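Local atomic coordinates of amidohydrolase (Pseudomonas aeruginosa, PDB entry 2I5G), a protein that probably acts as a metal-dependent dipeptidase of peptidase family M19, the renal dipeptidase family, whose members share a TIM-barrel fold. Residues P303-V306 and V307-M311; T294-L297 and L298-M302; E313-V316 and R317-D321. The protein carries 2 engineered substitutions. All coordinates share one frame; numbering follows the deposited sequence.

Interaction 1. Residues P303-V306 and V307-M311; sequences PERV and VRKVM
Glu304 and Arg308 run side by side, pointing the same way, on the first turns of helix 304-323, the last helix of this TIM-barrel chain. Their charged ends meet as a long salt bridge, Glu304 OE1 to Arg308 NH1 at 3.9 Å, with the carboxylate and guanidinium planes turned 44° apart. At that separation and twist the pair is better read as electrostatic attraction than as a two-pronged contact. Arg308 CG lies anti to the carbonyl carbon, beside its own backbone N, and the bends at chi2 and chi3 carry the chain back along the preceding turn. The same one-turn spacing places Arg305 NH1 3.9 Å from Lys309 NZ. These two cations share an acidic partner, since both form salt bridges to Glu241 and Lys309 NZ reaches Asp242 as well; the carboxylates would probably offset the two positive charges. Val306 CG2 lies over one face of the Arg305 guanidinium, 4.1 Å above the plane and offset toward the rim. Val306 and Val310, one turn apart, meet through their methyls, CG1 of the first lying 4.3 Å from CG2 of the second, and helix 225-239 covers them through Met236 and Ile232. Val307 belongs to another flank, facing Leu6, Thr294 and Leu298. What sets these spacings is the backbone. Pro303 occupies the N-cap position, and its carbonyl O accepts the N-H of Val307 at 3.1 Å with a nearly straight N-H...O angle of 167°. One residue further on, Arg308 N donates to Glu304 O over 2.9 Å.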
loop_
_atom_site.group_PDB
_atom_site.type_symbol
_atom_site.label_atom_id
_atom_site.label_comp_id
_atom_site.label_asym_id
_atom_site.label_seq_id
_atom_site.Cartn_x
_atom_site.Cartn_y
_atom_site.Cartn_z
ATOM N N PRO A 303 -9.068 -6.525 -43.758
ATOM C CA PRO A 303 -10.157 -7.401 -44.216
ATOM C C PRO A 303 -11.229 -7.628 -43.145
ATOM O O PRO A 303 -10.981 -7.434 -41.958
ATOM C CB PRO A 303 -9.430 -8.688 -44.603
ATOM C CG PRO A 303 -8.216 -8.675 -43.715
ATOM C CD PRO A 303 -7.777 -7.231 -43.782
ATOM N N GLU A 304 -12.417 -8.049 -43.575
ATOM C CA GLU A 304 -13.541 -8.274 -42.665
ATOM C C GLU A 304 -13.198 -9.119 -41.443
ATOM O O GLU A 304 -13.469 -8.721 -40.310
ATOM C CB GLU A 304 -14.717 -8.933 -43.404
ATOM C CG GLU A 304 -16.057 -8.751 -42.689
ATOM C CD GLU A 304 -17.172 -9.648 -43.221
ATOM O OE1 GLU A 304 -17.248 -10.824 -42.805
ATOM O OE2 GLU A 304 -17.977 -9.179 -44.057
ATOM N N ARG A 305 -12.602 -10.284 -41.682
ATOM C CA ARG A 305 -12.250 -11.224 -40.622
ATOM C C ARG A 305 -11.415 -10.609 -39.508
ATOM O O ARG A 305 -11.684 -10.837 -38.329
ATOM C CB ARG A 305 -11.518 -12.423 -41.223
ATOM C CG ARG A 305 -11.532 -13.682 -40.369
ATOM C CD ARG A 305 -10.113 -14.133 -40.097
ATOM N NE ARG A 305 -9.231 -13.749 -41.193
ATOM C CZ ARG A 305 -7.913 -13.646 -41.085
ATOM N NH1 ARG A 305 -7.326 -13.907 -39.927
ATOM N NH2 ARG A 305 -7.184 -13.256 -42.125
ATOM N N VAL A 306 -10.395 -9.840 -39.877
ATOM C CA VAL A 306 -9.551 -9.199 -38.880
ATOM C C VAL A 306 -10.386 -8.166 -38.132
ATOM O O VAL A 306 -10.294 -8.049 -36.917
ATOM C CB VAL A 306 -8.330 -8.497 -39.523
ATOM C CG1 VAL A 306 -7.486 -7.825 -38.436
ATOM C CG2 VAL A 306 -7.486 -9.505 -40.292
ATOM N N VAL A 307 -11.201 -7.413 -38.860
ATOM C CA VAL A 307 -12.049 -6.408 -38.232
ATOM C C VAL A 307 -12.919 -7.031 -37.135
ATOM O O VAL A 307 -12.988 -6.500 -36.030
ATOM C CB VAL A 307 -12.967 -5.713 -39.268
ATOM C CG1 VAL A 307 -13.888 -4.719 -38.566
ATOM C CG2 VAL A 307 -12.122 -5.004 -40.320
ATOM N N ARG A 308 -13.578 -8.150 -37.433
ATOM C CA ARG A 308 -14.421 -8.809 -36.434
ATOM C C ARG A 308 -13.571 -8.979 -35.179
ATOM O O ARG A 308 -14.034 -8.765 -34.056
ATOM C CB ARG A 308 -14.858 -10.204 -36.895
ATOM C CG ARG A 308 -15.124 -10.376 -38.379
ATOM C CD ARG A 308 -16.547 -10.039 -38.783
ATOM N NE ARG A 308 -17.538 -10.740 -37.975
ATOM C CZ ARG A 308 -18.816 -10.884 -38.316
ATOM N NH1 ARG A 308 -19.268 -10.388 -39.459
ATOM N NH2 ARG A 308 -19.652 -11.502 -37.494
ATOM N N LYS A 309 -12.318 -9.375 -35.390
ATOM C CA LYS A 309 -11.373 -9.600 -34.301
ATOM C C LYS A 309 -11.208 -8.362 -33.439
ATOM O O LYS A 309 -11.607 -8.342 -32.277
ATOM C CB LYS A 309 -9.993 -9.973 -34.846
ATOM C CG LYS A 309 -9.975 -11.072 -35.880
ATOM C CD LYS A 309 -10.447 -12.377 -35.297
ATOM C CE LYS A 309 -9.884 -13.532 -36.098
ATOM N NZ LYS A 309 -8.395 -13.458 -36.166
ATOM N N VAL A 310 -10.609 -7.333 -34.027
ATOM C CA VAL A 310 -10.341 -6.091 -33.327
ATOM C C VAL A 310 -11.566 -5.459 -32.689
ATOM O O VAL A 310 -11.456 -4.828 -31.643
ATOM C CB VAL A 310 -9.683 -5.063 -34.265
ATOM C CG1 VAL A 310 -9.332 -3.808 -33.490
ATOM C CG2 VAL A 310 -8.431 -5.661 -34.891
HETATM N N MSE A 311 -12.733 -5.631 -33.291
HETATM C CA MSE A 311 -13.922 -5.018 -32.714
HETATM C C MSE A 311 -14.506 -5.755 -31.514
HETATM O O MSE A 311 -15.265 -5.164 -30.741
HETATM C CB MSE A 311 -15.003 -4.809 -33.785
HETATM C CG MSE A 311 -14.633 -3.774 -34.847
HETATM SE SE MSE A 311 -13.958 -2.093 -34.117
HETATM C CE MSE A 311 -15.570 -1.430 -33.284
#

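Interaction 2. Residues T294-L297 and L298-M302; sequences TETL and LKRGM. Engineered in segment 298-302: Lys299 (natural residue Glu).
Leu297 lays its CD2 methyl alongside the end of Met302, a selenomethionine, meeting CE at 3.7 Å and SE at 4.1 Å. The two side chains point the same way although the chain turns sharply between them. Met302 manages this by staying extended through chi1 and chi2, with CG anti to the backbone N (chi1 -165°), and bending only at its last torsion to bring CE against the leucine. Both residues are buried, and Met302 also touches Met236 of helix 225-239 and Val307 of the following helix. The turn that makes the overlap possible is a Schellman motif closing helix 291-299. Gly301 has a positive phi of 112°, and two weak backbone bonds point back into the last turn: Met302 N to Leu297 O at 3.5 Å and Gly301 N to Leu298 O at 3.4 Å. At these backbone angles a CB would press on the carbonyl O of Arg300, which accounts for glycine at this place. Before the turn, Lys299 N donates to Glu295 O over 2.8 Å. On another flank, Thr296 and Arg300 lie side by side, the methyl CG2 of Thr296 resting 3.9 Å from Arg300 CD. The threonine hydroxyl turns back to Asn292 O, while the guanidinium continues to salt bridges with Glu233 and Asp226. Lys299, an engineered residue, runs beside Thr296, its NZ 4.0 Å from Thr296 OG1. The chemistry is thus divided: the methyl and methylene groups do the local touching, while the charge of Arg300 is spent on acidic groups of helix 225-239, so the helix end meets that neighbour by charge through Arg300 and by apolar packing through Met302.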
loop_
_atom_site.group_PDB
_atom_site.type_symbol
_atom_site.label_atom_id
_atom_site.label_comp_id
_atom_site.label_asym_id
_atom_site.label_seq_id
_atom_site.Cartn_x
_atom_site.Cartn_y
_atom_site.Cartn_z
ATOM N N THR A 294 -15.506 0.742 -37.252
ATOM C CA THR A 294 -15.595 -0.465 -38.061
ATOM C C THR A 294 -15.448 -0.036 -39.512
ATOM O O THR A 294 -14.681 -0.623 -40.274
ATOM C CB THR A 294 -16.955 -1.168 -37.862
ATOM O OG1 THR A 294 -17.026 -1.690 -36.529
ATOM C CG2 THR A 294 -17.130 -2.309 -38.856
ATOM N N GLU A 295 -16.185 1.002 -39.884
ATOM C CA GLU A 295 -16.139 1.529 -41.238
ATOM C C GLU A 295 -14.736 2.020 -41.588
ATOM O O GLU A 295 -14.235 1.754 -42.680
ATOM C CB GLU A 295 -17.149 2.672 -41.383
ATOM C CG GLU A 295 -16.992 3.498 -42.656
ATOM C CD GLU A 295 -18.085 4.546 -42.821
ATOM O OE1 GLU A 295 -18.483 5.164 -41.808
ATOM O OE2 GLU A 295 -18.537 4.761 -43.970
ATOM N N THR A 296 -14.099 2.729 -40.660
ATOM C CA THR A 296 -12.757 3.250 -40.898
ATOM C C THR A 296 -11.743 2.134 -41.108
ATOM O O THR A 296 -11.197 1.986 -42.198
ATOM C CB THR A 296 -12.292 4.169 -39.740
ATOM O OG1 THR A 296 -13.074 5.372 -39.743
ATOM C CG2 THR A 296 -10.823 4.537 -39.901
ATOM N N LEU A 297 -11.487 1.350 -40.070
ATOM C CA LEU A 297 -10.543 0.244 -40.187
ATOM C C LEU A 297 -10.816 -0.533 -41.475
ATOM O O LEU A 297 -9.895 -0.968 -42.178
ATOM C CB LEU A 297 -10.682 -0.689 -38.982
ATOM C CG LEU A 297 -10.081 -0.186 -37.670
ATOM C CD1 LEU A 297 -10.645 -0.989 -36.514
ATOM C CD2 LEU A 297 -8.574 -0.307 -37.717
ATOM N N LEU A 298 -12.099 -0.680 -41.781
ATOM C CA LEU A 298 -12.545 -1.404 -42.962
ATOM C C LEU A 298 -12.100 -0.723 -44.257
ATOM O O LEU A 298 -11.480 -1.347 -45.120
ATOM C CB LEU A 298 -14.066 -1.522 -42.916
ATOM C CG LEU A 298 -14.761 -2.605 -43.732
ATOM C CD1 LEU A 298 -14.154 -3.966 -43.434
ATOM C CD2 LEU A 298 -16.243 -2.594 -43.376
ATOM N N LYS A 299 -12.407 0.564 -44.383
ATOM C CA LYS A 299 -12.041 1.309 -45.581
ATOM C C LYS A 299 -10.556 1.639 -45.558
ATOM O O LYS A 299 -10.065 2.418 -46.372
ATOM C CB LYS A 299 -12.873 2.594 -45.683
ATOM C CG LYS A 299 -12.584 3.639 -44.612
ATOM C CD LYS A 299 -11.609 4.705 -45.109
ATOM C CE LYS A 299 -11.304 5.745 -44.029
ATOM N NZ LYS A 299 -12.500 6.507 -43.563
ATOM N N ARG A 300 -9.838 1.017 -44.633
ATOM C CA ARG A 300 -8.419 1.268 -44.495
ATOM C C ARG A 300 -7.544 0.105 -44.958
ATOM O O ARG A 300 -6.322 0.163 -44.845
ATOM C CB ARG A 300 -8.118 1.615 -43.040
ATOM C CG ARG A 300 -7.161 2.763 -42.891
ATOM C CD ARG A 300 -7.494 3.586 -41.670
ATOM N NE ARG A 300 -6.643 4.766 -41.591
ATOM C CZ ARG A 300 -5.335 4.722 -41.375
ATOM N NH1 ARG A 300 -4.735 3.554 -41.208
ATOM N NH2 ARG A 300 -4.628 5.841 -41.345
ATOM N N GLY A 301 -8.171 -0.946 -45.481
ATOM C CA GLY A 301 -7.418 -2.092 -45.965
ATOM C C GLY A 301 -7.575 -3.377 -45.164
ATOM O O GLY A 301 -7.396 -4.481 -45.690
HETATM N N MSE A 302 -7.907 -3.243 -43.887
HETATM C CA MSE A 302 -8.080 -4.401 -43.023
HETATM C C MSE A 302 -9.275 -5.226 -43.500
HETATM O O MSE A 302 -10.372 -4.702 -43.667
HETATM C CB MSE A 302 -8.298 -3.928 -41.581
HETATM C CG MSE A 302 -8.140 -5.001 -40.514
HETATM SE SE MSE A 302 -8.300 -4.290 -38.701
HETATM C CE MSE A 302 -6.614 -3.339 -38.615
#

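Interaction 3. Residues E313-V316 and R317-D321; sequences ENWV and RVLRD
Val316 O accepts the backbone N-H of Arg320 at 2.9 Å, with an N-H...O angle of 141°. It is one link of the i to i+4 ladder in helix 304-323, and Leu319 N to Trp315 O at 3.1 Å is the neighbouring one. This turn lies against the N-terminal ends of several strands of the TIM barrel. Trp315 makes the main side-chain contact: CE3 and CZ3 of its six-membered ring meet Val318 CG1, CE3 at 3.5 Å, with the methyl oblique to the ring. Val318 delivers that methyl by holding CG1 between its backbone N and carbonyl carbon (chi1 72°). Leu319 adds its CG at 4.3 Å from Trp315 CE3, also obliquely. The indole is fixed at its other end, where NE1 donates to Ile246 O; Ile13 and Met154 touch it, and the Phe207 ring meets it with the planes about 50° apart. Asn314 ties the same turn to the barrel, its ND2 bonded to Glu241 O and Ile244 O. On another flank Val316 and Arg320 run side by side, and the guanidinium end reaches back so that Arg320 NH2 lies 4.1 Å from Val316 CG1.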
loop_
_atom_site.group_PDB
_atom_site.type_symbol
_atom_site.label_atom_id
_atom_site.label_comp_id
_atom_site.label_asym_id
_atom_site.label_seq_id
_atom_site.Cartn_x
_atom_site.Cartn_y
_atom_site.Cartn_z
ATOM N N GLU A 313 -14.419 -9.984 -31.128
ATOM C CA GLU A 313 -14.119 -11.412 -31.056
ATOM C C GLU A 313 -12.886 -11.740 -30.223
ATOM O O GLU A 313 -12.910 -12.673 -29.427
ATOM C CB GLU A 313 -13.958 -11.994 -32.460
ATOM C CG GLU A 313 -15.251 -12.027 -33.256
ATOM C CD GLU A 313 -15.136 -12.839 -34.533
ATOM O OE1 GLU A 313 -16.170 -13.018 -35.219
ATOM O OE2 GLU A 313 -14.013 -13.297 -34.851
ATOM N N ASN A 314 -11.812 -10.980 -30.403
ATOM C CA ASN A 314 -10.589 -11.218 -29.652
ATOM C C ASN A 314 -10.792 -11.054 -28.141
ATOM O O ASN A 314 -10.256 -11.833 -27.347
ATOM C CB ASN A 314 -9.473 -10.284 -30.140
ATOM C CG ASN A 314 -8.817 -10.771 -31.434
ATOM O OD1 ASN A 314 -9.276 -11.729 -32.062
ATOM N ND2 ASN A 314 -7.738 -10.106 -31.834
ATOM N N TRP A 315 -11.559 -10.047 -27.738
ATOM C CA TRP A 315 -11.805 -9.830 -26.323
ATOM C C TRP A 315 -12.531 -11.028 -25.744
ATOM O O TRP A 315 -12.222 -11.485 -24.641
ATOM C CB TRP A 315 -12.655 -8.583 -26.104
ATOM C CG TRP A 315 -11.881 -7.415 -25.606
ATOM C CD1 TRP A 315 -11.870 -6.155 -26.134
ATOM C CD2 TRP A 315 -11.011 -7.380 -24.467
ATOM N NE1 TRP A 315 -11.048 -5.338 -25.393
ATOM C CE2 TRP A 315 -10.509 -6.066 -24.364
ATOM C CE3 TRP A 315 -10.608 -8.334 -23.523
ATOM C CZ2 TRP A 315 -9.621 -5.680 -23.351
ATOM C CZ3 TRP A 315 -9.725 -7.950 -22.518
ATOM C CH2 TRP A 315 -9.242 -6.633 -22.442
ATOM N N VAL A 316 -13.497 -11.538 -26.497
ATOM C CA VAL A 316 -14.275 -12.679 -26.045
ATOM C C VAL A 316 -13.409 -13.920 -25.818
ATOM O O VAL A 316 -13.557 -14.605 -24.808
ATOM C CB VAL A 316 -15.399 -13.018 -27.052
ATOM C CG1 VAL A 316 -16.176 -14.232 -26.573
ATOM C CG2 VAL A 316 -16.334 -11.827 -27.204
ATOM N N ARG A 317 -12.501 -14.194 -26.750
ATOM C CA ARG A 317 -11.619 -15.355 -26.652
ATOM C C ARG A 317 -10.717 -15.364 -25.413
ATOM O O ARG A 317 -10.517 -16.414 -24.797
ATOM C CB ARG A 317 -10.760 -15.466 -27.914
ATOM C CG ARG A 317 -9.718 -16.570 -27.857
ATOM C CD ARG A 317 -9.238 -16.951 -29.248
ATOM N NE ARG A 317 -10.324 -17.508 -30.055
ATOM C CZ ARG A 317 -10.969 -18.638 -29.772
ATOM N NH1 ARG A 317 -10.643 -19.348 -28.697
ATOM N NH2 ARG A 317 -11.948 -19.057 -30.562
ATOM N N VAL A 318 -10.179 -14.206 -25.043
ATOM C CA VAL A 318 -9.308 -14.131 -23.874
ATOM C C VAL A 318 -10.108 -14.193 -22.569
ATOM O O VAL A 318 -9.679 -14.814 -21.595
ATOM C CB VAL A 318 -8.462 -12.842 -23.883
ATOM C CG1 VAL A 318 -9.334 -11.637 -23.582
ATOM C CG2 VAL A 318 -7.345 -12.962 -22.877
ATOM N N LEU A 319 -11.270 -13.548 -22.549
ATOM C CA LEU A 319 -12.116 -13.566 -21.365
ATOM C C LEU A 319 -12.608 -14.982 -21.140
ATOM O O LEU A 319 -12.822 -15.399 -20.006
ATOM C CB LEU A 319 -13.312 -12.624 -21.536
ATOM C CG LEU A 319 -12.976 -11.137 -21.377
ATOM C CD1 LEU A 319 -14.186 -10.286 -21.689
ATOM C CD2 LEU A 319 -12.495 -10.889 -19.955
ATOM N N ARG A 320 -12.787 -15.721 -22.230
ATOM C CA ARG A 320 -13.248 -17.098 -22.142
ATOM C C ARG A 320 -12.123 -17.913 -21.519
ATOM O O ARG A 320 -12.348 -18.770 -20.657
ATOM C CB ARG A 320 -13.579 -17.632 -23.537
ATOM C CG ARG A 320 -14.130 -19.047 -23.557
ATOM C CD ARG A 320 -14.321 -19.527 -24.993
ATOM N NE ARG A 320 -15.332 -18.750 -25.711
ATOM C CZ ARG A 320 -16.641 -18.825 -25.477
ATOM N NH1 ARG A 320 -17.103 -19.646 -24.540
ATOM N NH2 ARG A 320 -17.490 -18.077 -26.175
ATOM N N ASP A 321 -10.904 -17.623 -21.960
ATOM C CA ASP A 321 -9.724 -18.307 -21.456
ATOM C C ASP A 321 -9.594 -18.068 -19.955
ATOM O O ASP A 321 -9.576 -19.013 -19.171
ATOM C CB ASP A 321 -8.466 -17.778 -22.152
ATOM C CG ASP A 321 -7.247 -18.658 -21.915
ATOM O OD1 ASP A 321 -7.171 -19.321 -20.859
ATOM O OD2 ASP A 321 -6.354 -18.679 -22.790
#

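The three contacts follow one another along the chain, interaction 2 closing helix 291-299 and interactions 1 and 3 sharing helix 304-323. Interactions 1 and 2 have centres about 9 Å apart and pack directly, Val307 CG2 lying 3.9 Å from Leu298 CD1. Interaction 3 is centred about 14 Å from interaction 1; probable hydrogen bonds of 3.2 Å, Glu313 N to Arg308 O and Asn314 N to Lys309 O, span five residues, fitting a local pi-type turn. Interactions 2 and 3 do not touch: centres about 22 Å apart, nearest atoms about 9 Å. Glu241 links 1 with 3, its carboxylate taking Arg305 and Lys309, its backbone O Asn314 ND2. Interaction 3 probably lies opposite the active-site end of the barrel.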